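Local coordinates for vacuolar protein sorting 29 (Cryptosporidium parvum, PDB 2A22) that probably takes part in vesicular protein sorting, as a VPS29-family protein built on the calcineurin-like phosphoesterase fold, at residues A[66-71]-A[91-95]; A[83-87]-A[117-121]; A[111-116]-A[189-194]. All coordinates share one frame; numbering follows the deposited sequence.

Overall arrangement
The three contacts string along one alpha-beta-beta-alpha sandwich, a calcineurin-like phosphoesterase fold. Contacts 1 and 3 lie on opposite sides of the chain's centre, with centres about 29 Å apart. Contact 2 sits between them, its centre about 14 Å from that of contact 1 and about 21 Å from that of contact 3. The segments of contacts 1 and 2 alternate along the chain and touch through V71 and I83. Contacts 2 and 3 share strand 114-119: its start packs against the 189-194 hairpin, and the chain leads on from it to H120. One strand thus runs from the hairpin end of the sandwich to the loops resembling a phosphoesterase metal site, beyond which helix 68-77 meets 91-95.

Contact 1. Residues A[66-71]-A[91-95]; sequences CSQEYV and AIFNP
Q68 and F93 are joined by a pair of hydrogen bonds in which the glutamine amide pairs with the N-H and C=O of F93. F93 N donates to Q68 OE1 at 2.7 Å, and Q68 NE2 donates to F93 O at 2.9 Å. The two bonds differ in geometry: F93 N stands above the carbonyl plane of Q68, 40° out of it, whereas NE2 lies in the plane of the F93 carbonyl, on a lone pair. With CG anti to the backbone N (chi1 -171°) and a bend at chi2, the glutamine chain turns its amide to the loop. The same amide brings NE2 to the edge of the F93 ring, with the two planes 59° apart.

Water-mediated links lie at the other end. One water donates to C66 O and accepts from A91 N; a second accepts from Q68 N, at 2.9 Å, and donates to A91 O.

I92 CG2 lies against the C66 carbonyl, 3.5 Å from C66 C, and forms an apolar pair with V71 CG2 at 3.9 Å. V71 CG1 meets P95 CD at 4.2 Å.

One side chain thus matches both polar groups of the F93 backbone, restricting rotation of its amide and tying the start of helix 68-77, where S67 OG at the N-cap accepts a weak bond from Y70 N, to the loop between strands 81-83 and 106-111 of the phosphoesterase fold.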
ATOM      1  N   CYS A  66       6.528  10.082   4.740  1.00 17.97           N
ATOM      2  CA  CYS A  66       6.864  11.398   5.334  1.00 17.02           C
ATOM      3  C   CYS A  66       8.106  11.455   6.222  1.00 17.31           C
ATOM      4  O   CYS A  66       8.707  12.516   6.381  1.00 18.55           O
ATOM      5  CB  CYS A  66       5.658  11.993   6.082  1.00 18.67           C
ATOM      6  SG  CYS A  66       4.185  12.242   5.062  1.00 17.13           S
ATOM      7  N   SER A  67       8.478  10.320   6.801  1.00 18.41           N
ATOM      8  CA  SER A  67       9.611  10.232   7.719  1.00 18.85           C
ATOM      9  C   SER A  67      10.713   9.366   7.124  1.00 19.40           C
ATOM     10  O   SER A  67      10.488   8.174   6.798  1.00 18.99           O
ATOM     11  CB  SER A  67       9.157   9.615   9.052  1.00 18.22           C
ATOM     12  OG  SER A  67      10.263   9.141   9.790  1.00 20.14           O
ATOM     13  N   GLN A  68      11.910   9.936   7.017  1.00 18.81           N
ATOM     14  CA  GLN A  68      13.028   9.203   6.433  1.00 18.87           C
ATOM     15  C   GLN A  68      13.354   7.965   7.243  1.00 19.40           C
ATOM     16  O   GLN A  68      13.710   6.936   6.670  1.00 20.65           O
ATOM     17  CB  GLN A  68      14.280  10.062   6.279  1.00 17.86           C
ATOM     18  CG  GLN A  68      15.423   9.346   5.445  1.00 15.98           C
ATOM     19  CD  GLN A  68      14.989   9.024   4.008  1.00 20.97           C
ATOM     20  OE1 GLN A  68      13.994   9.572   3.524  1.00 19.75           O
ATOM     21  NE2 GLN A  68      15.751   8.158   3.311  1.00 16.30           N
ATOM     22  N   GLU A  69      13.235   8.075   8.568  1.00 20.13           N
ATOM     23  CA  GLU A  69      13.381   6.934   9.461  1.00 22.81           C
ATOM     24  C   GLU A  69      12.421   5.796   9.049  1.00 19.65           C
ATOM     25  O   GLU A  69      12.804   4.625   9.082  1.00 19.70           O
ATOM     26  CB  GLU A  69      13.139   7.353  10.926  1.00 23.15           C
ATOM     27  CG  GLU A  69      13.222   6.188  11.924  1.00 29.18           C
ATOM     28  CD  GLU A  69      12.658   6.494  13.328  1.00 32.18           C
ATOM     29  OE1 GLU A  69      12.699   7.655  13.772  1.00 36.42           O
ATOM     30  OE2 GLU A  69      12.166   5.548  13.993  1.00 41.66           O
ATOM     31  N   TYR A  70      11.191   6.135   8.640  1.00 16.94           N
ATOM     32  CA  TYR A  70      10.220   5.100   8.263  1.00 16.82           C
ATOM     33  C   TYR A  70      10.432   4.570   6.816  1.00 18.16           C
ATOM     34  O   TYR A  70      10.194   3.394   6.532  1.00 19.42           O
ATOM     35  CB  TYR A  70       8.781   5.544   8.598  1.00 16.35           C
ATOM     36  CG  TYR A  70       8.514   5.313  10.068  1.00 15.88           C
ATOM     37  CD1 TYR A  70       9.019   6.182  11.053  1.00 16.41           C
ATOM     38  CD2 TYR A  70       7.868   4.156  10.484  1.00 17.21           C
ATOM     39  CE1 TYR A  70       8.835   5.907  12.427  1.00 14.90           C
ATOM     40  CE2 TYR A  70       7.691   3.879  11.819  1.00 20.89           C
ATOM     41  CZ  TYR A  70       8.157   4.759  12.779  1.00 15.95           C
ATOM     42  OH  TYR A  70       7.923   4.457  14.085  1.00 21.85           O
ATOM     43  N   VAL A  71      10.939   5.427   5.928  1.00 17.46           N
ATOM     44  CA  VAL A  71      11.493   4.966   4.660  1.00 17.25           C
ATOM     45  C   VAL A  71      12.536   3.860   4.907  1.00 19.17           C
ATOM     46  O   VAL A  71      12.488   2.777   4.306  1.00 17.03           O
ATOM     47  CB  VAL A  71      12.096   6.127   3.851  1.00 17.85           C
ATOM     48  CG1 VAL A  71      12.927   5.590   2.689  1.00 15.45           C
ATOM     49  CG2 VAL A  71      10.977   7.080   3.332  1.00 18.56           C
ATOM     50  N   ALA A  91      10.235  15.534   2.996  1.00 24.88           N
ATOM     51  CA  ALA A  91      11.491  15.380   3.726  1.00 22.52           C
ATOM     52  C   ALA A  91      12.049  13.947   3.661  1.00 22.91           C
ATOM     53  O   ALA A  91      12.648  13.436   4.620  1.00 19.73           O
ATOM     54  CB  ALA A  91      11.310  15.831   5.172  1.00 24.16           C
ATOM     55  N   ILE A  92      11.853  13.295   2.521  1.00 20.78           N
ATOM     56  CA  ILE A  92      12.307  11.926   2.372  1.00 20.90           C
ATOM     57  C   ILE A  92      13.140  11.833   1.127  1.00 20.41           C
ATOM     58  O   ILE A  92      12.997  12.658   0.222  1.00 20.13           O
ATOM     59  CB  ILE A  92      11.146  10.856   2.370  1.00 20.50           C
ATOM     60  CG1 ILE A  92      10.171  11.055   1.205  1.00 20.40           C
ATOM     61  CG2 ILE A  92      10.381  10.876   3.656  1.00 16.01           C
ATOM     62  CD1 ILE A  92       9.093   9.948   1.122  1.00 18.37           C
ATOM     63  N   PHE A  93      13.979  10.802   1.103  1.00 20.11           N
ATOM     64  CA  PHE A  93      15.038  10.632   0.142  1.00 22.08           C
ATOM     65  C   PHE A  93      15.007   9.170  -0.314  1.00 22.23           C
ATOM     66  O   PHE A  93      15.029   8.278   0.508  1.00 23.63           O
ATOM     67  CB  PHE A  93      16.377  10.961   0.821  1.00 23.07           C
ATOM     68  CG  PHE A  93      17.588  10.555   0.031  1.00 24.99           C
ATOM     69  CD1 PHE A  93      18.038  11.343  -1.034  1.00 19.95           C
ATOM     70  CD2 PHE A  93      18.295   9.396   0.373  1.00 21.50           C
ATOM     71  CE1 PHE A  93      19.171  10.975  -1.766  1.00 26.16           C
ATOM     72  CE2 PHE A  93      19.424   9.006  -0.346  1.00 24.93           C
ATOM     73  CZ  PHE A  93      19.877   9.790  -1.415  1.00 24.25           C
ATOM     74  N   ASN A  94      14.931   8.939  -1.620  1.00 21.89           N
ATOM     75  CA  ASN A  94      14.947   7.591  -2.157  1.00 22.06           C
ATOM     76  C   ASN A  94      16.393   7.090  -2.142  1.00 26.37           C
ATOM     77  O   ASN A  94      17.250   7.629  -2.851  1.00 26.29           O
ATOM     78  CB  ASN A  94      14.392   7.588  -3.583  1.00 20.97           C
ATOM     79  CG  ASN A  94      14.234   6.185  -4.161  1.00 18.94           C
ATOM     80  OD1 ASN A  94      14.731   5.209  -3.604  1.00 16.92           O
ATOM     81  ND2 ASN A  94      13.547   6.090  -5.304  1.00 16.25           N
ATOM     82  N   PRO A  95      16.679   6.066  -1.329  1.00 27.81           N
ATOM     83  CA  PRO A  95      18.060   5.613  -1.339  1.00 31.59           C
ATOM     84  C   PRO A  95      18.411   4.674  -2.489  1.00 35.60           C
ATOM     85  O   PRO A  95      19.495   4.119  -2.461  1.00 36.83           O
ATOM     86  CB  PRO A  95      18.188   4.877  -0.012  1.00 30.83           C
ATOM     87  CG  PRO A  95      16.800   4.330   0.219  1.00 31.36           C
ATOM     88  CD  PRO A  95      15.841   5.317  -0.375  1.00 26.02           C
TER
HETATM   89  O   HOH W   1       7.978  14.565   4.543  1.00 16.68           O
HETATM   90  O   HOH W   2      12.234  12.820   7.102  1.00 21.45           O

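Contact 2. Residues A[83-87]-A[117-121]; sequences IVSGD and GLMHG
V84 meets L118 through methyl groups: V84 CG1 lies 3.8 Å from L118 CD2, and the two side chains run at a slant to each other. Its other branch, CG2, is set between the backbone N and the carbonyl carbon and rests on the backbone at M119-H120, 3.7 Å from H120 N. V107 of the neighbouring strand 106-111 also packs on V84.

At S85 the backbone takes over. S85 O is 3.3 Å from H120 CB, and a bridging water donates to this oxygen while accepting from H120 N.

G86 follows, laid over one face of the H120 imidazole in a CH-pi contact: its CA is 3.6 Å from the ring centroid, 17° off the normal. The end-to-end directions of 84-87 and 118-120 differ by 15°, so the two segments advance side by side. In the calcineurin-like phosphoesterase fold such loops carry metal ligands, and D87, H120 and H149 have donor atoms facing one vacant point, consistent with a metal site that is empty here.

D87 closes the segment. H120 NE2 donates to its OD1 at 3.1 Å, a weak bond bent to 121°. N64 ND2 is a stronger partner of OD1, while H120 NE2 is also hydrogen-bonded to H149 ND1 and H120 ND1 to T62 O.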
ATOM      1  N   ILE A  83       8.294   2.345  -3.157  1.00 14.85           N
ATOM      2  CA  ILE A  83       7.649   3.477  -2.507  1.00 15.76           C
ATOM      3  C   ILE A  83       7.405   4.540  -3.534  1.00 17.45           C
ATOM      4  O   ILE A  83       8.317   4.937  -4.292  1.00 20.59           O
ATOM      5  CB  ILE A  83       8.527   4.051  -1.372  1.00 16.10           C
ATOM      6  CG1 ILE A  83       8.770   2.970  -0.292  1.00 18.86           C
ATOM      7  CG2 ILE A  83       7.903   5.331  -0.785  1.00 15.66           C
ATOM      8  CD1 ILE A  83       9.907   3.291   0.745  1.00 18.72           C
ATOM      9  N   VAL A  84       6.163   4.999  -3.600  1.00 17.89           N
ATOM     10  CA  VAL A  84       5.853   6.097  -4.496  1.00 16.10           C
ATOM     11  C   VAL A  84       5.685   7.395  -3.693  1.00 17.77           C
ATOM     12  O   VAL A  84       5.419   7.372  -2.490  1.00 14.70           O
ATOM     13  CB  VAL A  84       4.630   5.803  -5.393  1.00 15.39           C
ATOM     14  CG1 VAL A  84       4.967   4.647  -6.336  1.00 15.05           C
ATOM     15  CG2 VAL A  84       3.356   5.526  -4.542  1.00 11.68           C
ATOM     16  N   SER A  85       5.866   8.512  -4.373  1.00 18.55           N
ATOM     17  CA  SER A  85       5.693   9.834  -3.785  1.00 22.64           C
ATOM     18  C   SER A  85       4.224  10.195  -3.500  1.00 20.24           C
ATOM     19  O   SER A  85       3.362  10.092  -4.382  1.00 23.43           O
ATOM     20  CB  SER A  85       6.283  10.874  -4.747  1.00 22.56           C
ATOM     21  OG  SER A  85       6.458  12.083  -4.043  1.00 35.40           O
ATOM     22  N   GLY A  86       3.943  10.629  -2.280  1.00 20.45           N
ATOM     23  CA  GLY A  86       2.636  11.191  -1.946  1.00 19.14           C
ATOM     24  C   GLY A  86       2.648  12.706  -1.860  1.00 21.64           C
ATOM     25  O   GLY A  86       3.677  13.319  -2.049  1.00 22.93           O
ATOM     26  N   ASP A  87       1.501  13.309  -1.561  1.00 24.39           N
ATOM     27  CA  ASP A  87       1.366  14.776  -1.534  1.00 27.85           C
ATOM     28  C   ASP A  87       2.011  15.456  -0.311  1.00 27.80           C
ATOM     29  O   ASP A  87       2.200  16.647  -0.316  1.00 25.37           O
ATOM     30  CB  ASP A  87      -0.110  15.198  -1.640  1.00 28.16           C
ATOM     31  CG  ASP A  87      -0.963  14.675  -0.498  1.00 32.26           C
ATOM     32  OD1 ASP A  87      -0.864  13.492  -0.123  1.00 40.99           O
ATOM     33  OD2 ASP A  87      -1.769  15.446   0.038  1.00 41.72           O
ATOM     34  N   GLY A 117      -0.024  -2.278 -10.387  1.00 20.62           N
ATOM     35  CA  GLY A 117       0.174  -0.831 -10.459  1.00 18.23           C
ATOM     36  C   GLY A 117       0.123  -0.231  -9.063  1.00 18.74           C
ATOM     37  O   GLY A 117      -0.695  -0.651  -8.236  1.00 19.35           O
ATOM     38  N   LEU A 118       1.002   0.737  -8.811  1.00 16.79           N
ATOM     39  CA  LEU A 118       1.143   1.409  -7.510  1.00 16.81           C
ATOM     40  C   LEU A 118       1.272   2.929  -7.714  1.00 19.54           C
ATOM     41  O   LEU A 118       2.140   3.383  -8.470  1.00 18.94           O
ATOM     42  CB  LEU A 118       2.389   0.910  -6.791  1.00 15.97           C
ATOM     43  CG  LEU A 118       2.726   1.605  -5.461  1.00 12.40           C
ATOM     44  CD1 LEU A 118       1.704   1.190  -4.400  1.00 11.25           C
ATOM     45  CD2 LEU A 118       4.155   1.204  -5.061  1.00 11.26           C
ATOM     46  N   MET A 119       0.386   3.700  -7.086  1.00 18.64           N
ATOM     47  CA  MET A 119       0.450   5.145  -7.178  1.00 24.70           C
ATOM     48  C   MET A 119      -0.248   5.764  -5.968  1.00 22.42           C
ATOM     49  O   MET A 119      -1.095   5.134  -5.383  1.00 19.42           O
ATOM     50  CB  MET A 119      -0.156   5.640  -8.501  1.00 22.76           C
ATOM     51  CG  MET A 119      -1.620   5.264  -8.726  1.00 27.73           C
ATOM     52  SD  MET A 119      -2.374   6.101 -10.169  1.00 38.52           S
ATOM     53  CE  MET A 119      -1.162   7.398 -10.435  1.00 25.12           C
ATOM     54  N   HIS A 120       0.114   6.989  -5.593  1.00 21.58           N
ATOM     55  CA  HIS A 120      -0.455   7.582  -4.398  1.00 21.53           C
ATOM     56  C   HIS A 120      -1.987   7.762  -4.447  1.00 22.31           C
ATOM     57  O   HIS A 120      -2.673   7.508  -3.453  1.00 21.85           O
ATOM     58  CB  HIS A 120       0.267   8.885  -3.985  1.00 22.43           C
ATOM     59  CG  HIS A 120      -0.284   9.475  -2.727  1.00 21.42           C
ATOM     60  ND1 HIS A 120      -0.183   8.837  -1.507  1.00 18.80           N
ATOM     61  CD2 HIS A 120      -1.015  10.595  -2.512  1.00 20.08           C
ATOM     62  CE1 HIS A 120      -0.811   9.554  -0.589  1.00 23.84           C
ATOM     63  NE2 HIS A 120      -1.328  10.623  -1.174  1.00 20.70           N
ATOM     64  N   GLY A 121      -2.522   8.189  -5.586  1.00 20.02           N
ATOM     65  CA  GLY A 121      -3.975   8.292  -5.732  1.00 21.71           C
ATOM     66  C   GLY A 121      -4.559   9.690  -5.817  1.00 25.77           C
ATOM     67  O   GLY A 121      -5.719   9.870  -6.205  1.00 24.90           O
TER
HETATM   68  O   HOH W   3       2.172   8.650  -6.520  1.00 22.63           O

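Contact 3. Residues A[111-116]-A[189-194]; sequences IGEFKI and LQGNKV
F114 and L189 are the two bumps that interlock here. The F114 ring extends from the first strand residue after one hairpin turn into a hollow lined by L189, the G191-N192 turn and V194. Its CD2 lies 3.8 Å from L189 CD2, its CZ 3.6 Å from V194 CG2. That valine methyl makes an off-centre CH-pi contact, 30° off the ring normal, while N192 O lies at the ring edge, in its plane. A chi1 of -58° sets the ring beside the backbone N of F114, on the side of the 189-194 turn.

L189 fills the reciprocal hollow. Its two methyl groups divide the work: CD2 lies against the phenylalanine, and CD1 sits in the corner formed by two isoleucines, 3.8 Å from I111 CG2 and 4.0 Å from I116 CD1. The approaches differ, for I111 crosses L189 at about a right angle whereas I116 and L189 meet tip to tip. V28 of strand 26-31 packs on both I111 and L189, extending the apolar layer inward.

Nearer the surface, E113 CG nestles 3.3 Å from G191 O. One water accepts from E113 N and donates to G191 O; another donates to E113 OE1 and to N192 OD1, spanning the two polar ends.

Each segment makes a type II' turn, I111 to F114 and Q190 to K193, with a glycine at positive phi in the second position (G112 and G191). Two beta hairpins, one from each sheet, thus pack side chain to side chain, closing one end of the beta sandwich in the calcineurin-like phosphoesterase fold.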
ATOM      1  N   ILE A 111       4.638  -9.372 -10.178  1.00 19.85           N
ATOM      2  CA  ILE A 111       4.809 -10.308  -9.059  1.00 20.42           C
ATOM      3  C   ILE A 111       4.045 -11.590  -9.386  1.00 20.10           C
ATOM      4  O   ILE A 111       2.819 -11.571  -9.501  1.00 21.69           O
ATOM      5  CB  ILE A 111       4.376  -9.697  -7.682  1.00 20.07           C
ATOM      6  CG1 ILE A 111       5.033  -8.320  -7.471  1.00 16.40           C
ATOM      7  CG2 ILE A 111       4.720 -10.654  -6.525  1.00 17.09           C
ATOM      8  CD1 ILE A 111       4.687  -7.660  -6.106  1.00 17.13           C
ATOM      9  N   GLY A 112       4.786 -12.678  -9.598  1.00 20.78           N
ATOM     10  CA  GLY A 112       4.214 -13.932 -10.083  1.00 20.59           C
ATOM     11  C   GLY A 112       3.386 -13.717 -11.343  1.00 23.29           C
ATOM     12  O   GLY A 112       3.880 -13.188 -12.345  1.00 23.62           O
ATOM     13  N   GLU A 113       2.121 -14.116 -11.300  1.00 21.76           N
ATOM     14  CA  GLU A 113       1.264 -13.994 -12.468  1.00 23.28           C
ATOM     15  C   GLU A 113       0.654 -12.602 -12.600  1.00 23.45           C
ATOM     16  O   GLU A 113      -0.083 -12.366 -13.544  1.00 21.31           O
ATOM     17  CB  GLU A 113       0.122 -15.036 -12.430  1.00 24.93           C
ATOM     18  CG  GLU A 113       0.598 -16.476 -12.380  1.00 21.85           C
ATOM     19  CD  GLU A 113       1.587 -16.770 -13.482  1.00 20.86           C
ATOM     20  OE1 GLU A 113       1.217 -16.637 -14.649  1.00 21.26           O
ATOM     21  OE2 GLU A 113       2.726 -17.139 -13.188  1.00 19.82           O
ATOM     22  N   PHE A 114       0.937 -11.699 -11.657  1.00 20.94           N
ATOM     23  CA  PHE A 114       0.216 -10.415 -11.637  1.00 23.23           C
ATOM     24  C   PHE A 114       1.081  -9.183 -11.887  1.00 22.85           C
ATOM     25  O   PHE A 114       2.160  -9.048 -11.319  1.00 24.99           O
ATOM     26  CB  PHE A 114      -0.594 -10.276 -10.332  1.00 22.82           C
ATOM     27  CG  PHE A 114      -1.570 -11.383 -10.149  1.00 23.80           C
ATOM     28  CD1 PHE A 114      -2.850 -11.292 -10.704  1.00 24.12           C
ATOM     29  CD2 PHE A 114      -1.185 -12.568  -9.506  1.00 18.32           C
ATOM     30  CE1 PHE A 114      -3.757 -12.356 -10.583  1.00 25.03           C
ATOM     31  CE2 PHE A 114      -2.063 -13.637  -9.381  1.00 18.19           C
ATOM     32  CZ  PHE A 114      -3.361 -13.538  -9.932  1.00 22.78           C
ATOM     33  N   LYS A 115       0.593  -8.313 -12.762  1.00 22.97           N
ATOM     34  CA  LYS A 115       1.166  -6.993 -12.998  1.00 24.85           C
ATOM     35  C   LYS A 115       0.445  -6.084 -12.013  1.00 22.60           C
ATOM     36  O   LYS A 115      -0.795  -5.979 -12.017  1.00 21.88           O
ATOM     37  CB  LYS A 115       0.853  -6.552 -14.433  1.00 24.81           C
ATOM     38  CG  LYS A 115       1.994  -5.949 -15.220  1.00 32.96           C
ATOM     39  CD  LYS A 115       1.663  -5.976 -16.735  1.00 32.27           C
ATOM     40  CE  LYS A 115       2.281  -4.790 -17.514  1.00 40.80           C
ATOM     41  NZ  LYS A 115       1.608  -4.562 -18.859  1.00 36.61           N
ATOM     42  N   ILE A 116       1.215  -5.418 -11.166  1.00 22.41           N
ATOM     43  CA  ILE A 116       0.625  -4.602 -10.123  1.00 22.10           C
ATOM     44  C   ILE A 116       1.001  -3.125 -10.281  1.00 21.78           C
ATOM     45  O   ILE A 116       2.195  -2.766 -10.294  1.00 23.87           O
ATOM     46  CB  ILE A 116       0.985  -5.158  -8.727  1.00 22.91           C
ATOM     47  CG1 ILE A 116       0.793  -6.691  -8.739  1.00 23.71           C
ATOM     48  CG2 ILE A 116       0.166  -4.436  -7.634  1.00 20.73           C
ATOM     49  CD1 ILE A 116       0.838  -7.394  -7.378  1.00 24.32           C
ATOM     50  N   LEU A 189       0.134 -14.195  -3.087  1.00 14.22           N
ATOM     51  CA  LEU A 189      -0.024 -14.583  -4.461  1.00 16.64           C
ATOM     52  C   LEU A 189       0.600 -15.955  -4.691  1.00 16.48           C
ATOM     53  O   LEU A 189       1.783 -16.190  -4.367  1.00 17.22           O
ATOM     54  CB  LEU A 189       0.603 -13.524  -5.374  1.00 18.87           C
ATOM     55  CG  LEU A 189       0.061 -12.088  -5.253  1.00 19.43           C
ATOM     56  CD1 LEU A 189       0.978 -11.133  -6.010  1.00 21.93           C
ATOM     57  CD2 LEU A 189      -1.361 -11.966  -5.775  1.00 20.84           C
ATOM     58  N   GLN A 190      -0.197 -16.871  -5.222  1.00 14.49           N
ATOM     59  CA  GLN A 190       0.304 -18.210  -5.493  1.00 19.24           C
ATOM     60  C   GLN A 190      -0.282 -18.691  -6.798  1.00 18.26           C
ATOM     61  O   GLN A 190      -1.487 -18.915  -6.888  1.00 20.18           O
ATOM     62  CB  GLN A 190      -0.025 -19.188  -4.345  1.00 15.57           C
ATOM     63  CG  GLN A 190       0.606 -18.776  -3.039  1.00 19.81           C
ATOM     64  CD  GLN A 190       0.308 -19.722  -1.865  1.00 24.18           C
ATOM     65  OE1 GLN A 190      -0.527 -20.624  -1.956  1.00 23.76           O
ATOM     66  NE2 GLN A 190       0.968 -19.465  -0.728  1.00 31.71           N
ATOM     67  N   GLY A 191       0.563 -18.826  -7.812  1.00 17.50           N
ATOM     68  CA  GLY A 191       0.062 -19.149  -9.149  1.00 17.32           C
ATOM     69  C   GLY A 191      -1.039 -18.179  -9.515  1.00 17.50           C
ATOM     70  O   GLY A 191      -0.816 -16.962  -9.482  1.00 20.53           O
ATOM     71  N   ASN A 192      -2.228 -18.693  -9.831  1.00 18.48           N
ATOM     72  CA  ASN A 192      -3.355 -17.827 -10.241  1.00 20.99           C
ATOM     73  C   ASN A 192      -4.252 -17.371  -9.072  1.00 20.97           C
ATOM     74  O   ASN A 192      -5.279 -16.716  -9.286  1.00 23.00           O
ATOM     75  CB  ASN A 192      -4.189 -18.498 -11.350  1.00 20.90           C
ATOM     76  CG  ASN A 192      -3.466 -18.513 -12.721  1.00 26.32           C
ATOM     77  OD1 ASN A 192      -2.688 -17.606 -13.050  1.00 26.50           O
ATOM     78  ND2 ASN A 192      -3.741 -19.549 -13.526  1.00 26.72           N
ATOM     79  N   LYS A 193      -3.843 -17.685  -7.841  1.00 19.72           N
ATOM     80  CA  LYS A 193      -4.641 -17.389  -6.645  1.00 18.46           C
ATOM     81  C   LYS A 193      -4.129 -16.190  -5.868  1.00 19.72           C
ATOM     82  O   LYS A 193      -2.941 -16.077  -5.565  1.00 20.30           O
ATOM     83  CB  LYS A 193      -4.705 -18.576  -5.676  1.00 18.38           C
ATOM     84  CG  LYS A 193      -4.729 -19.989  -6.319  1.00 23.20           C
ATOM     85  CD  LYS A 193      -6.021 -20.204  -7.078  1.00 21.84           C
ATOM     86  CE  LYS A 193      -6.044 -21.592  -7.732  1.00 24.54           C
ATOM     87  NZ  LYS A 193      -7.386 -21.772  -8.356  1.00 25.61           N
ATOM     88  N   VAL A 194      -5.069 -15.320  -5.522  1.00 19.21           N
ATOM     89  CA  VAL A 194      -4.846 -14.196  -4.641  1.00 18.23           C
ATOM     90  C   VAL A 194      -5.654 -14.454  -3.374  1.00 17.55           C
ATOM     91  O   VAL A 194      -6.866 -14.637  -3.449  1.00 16.38           O
ATOM     92  CB  VAL A 194      -5.394 -12.935  -5.275  1.00 17.92           C
ATOM     93  CG1 VAL A 194      -5.084 -11.718  -4.376  1.00 18.05           C
ATOM     94  CG2 VAL A 194      -4.833 -12.800  -6.710  1.00 12.12           C
TER
HETATM   95  O   HOH W   4       1.159 -15.165  -8.794  1.00 18.74           O
HETATM   96  O   HOH W   5      -1.398 -16.902 -15.211  1.00 31.90           O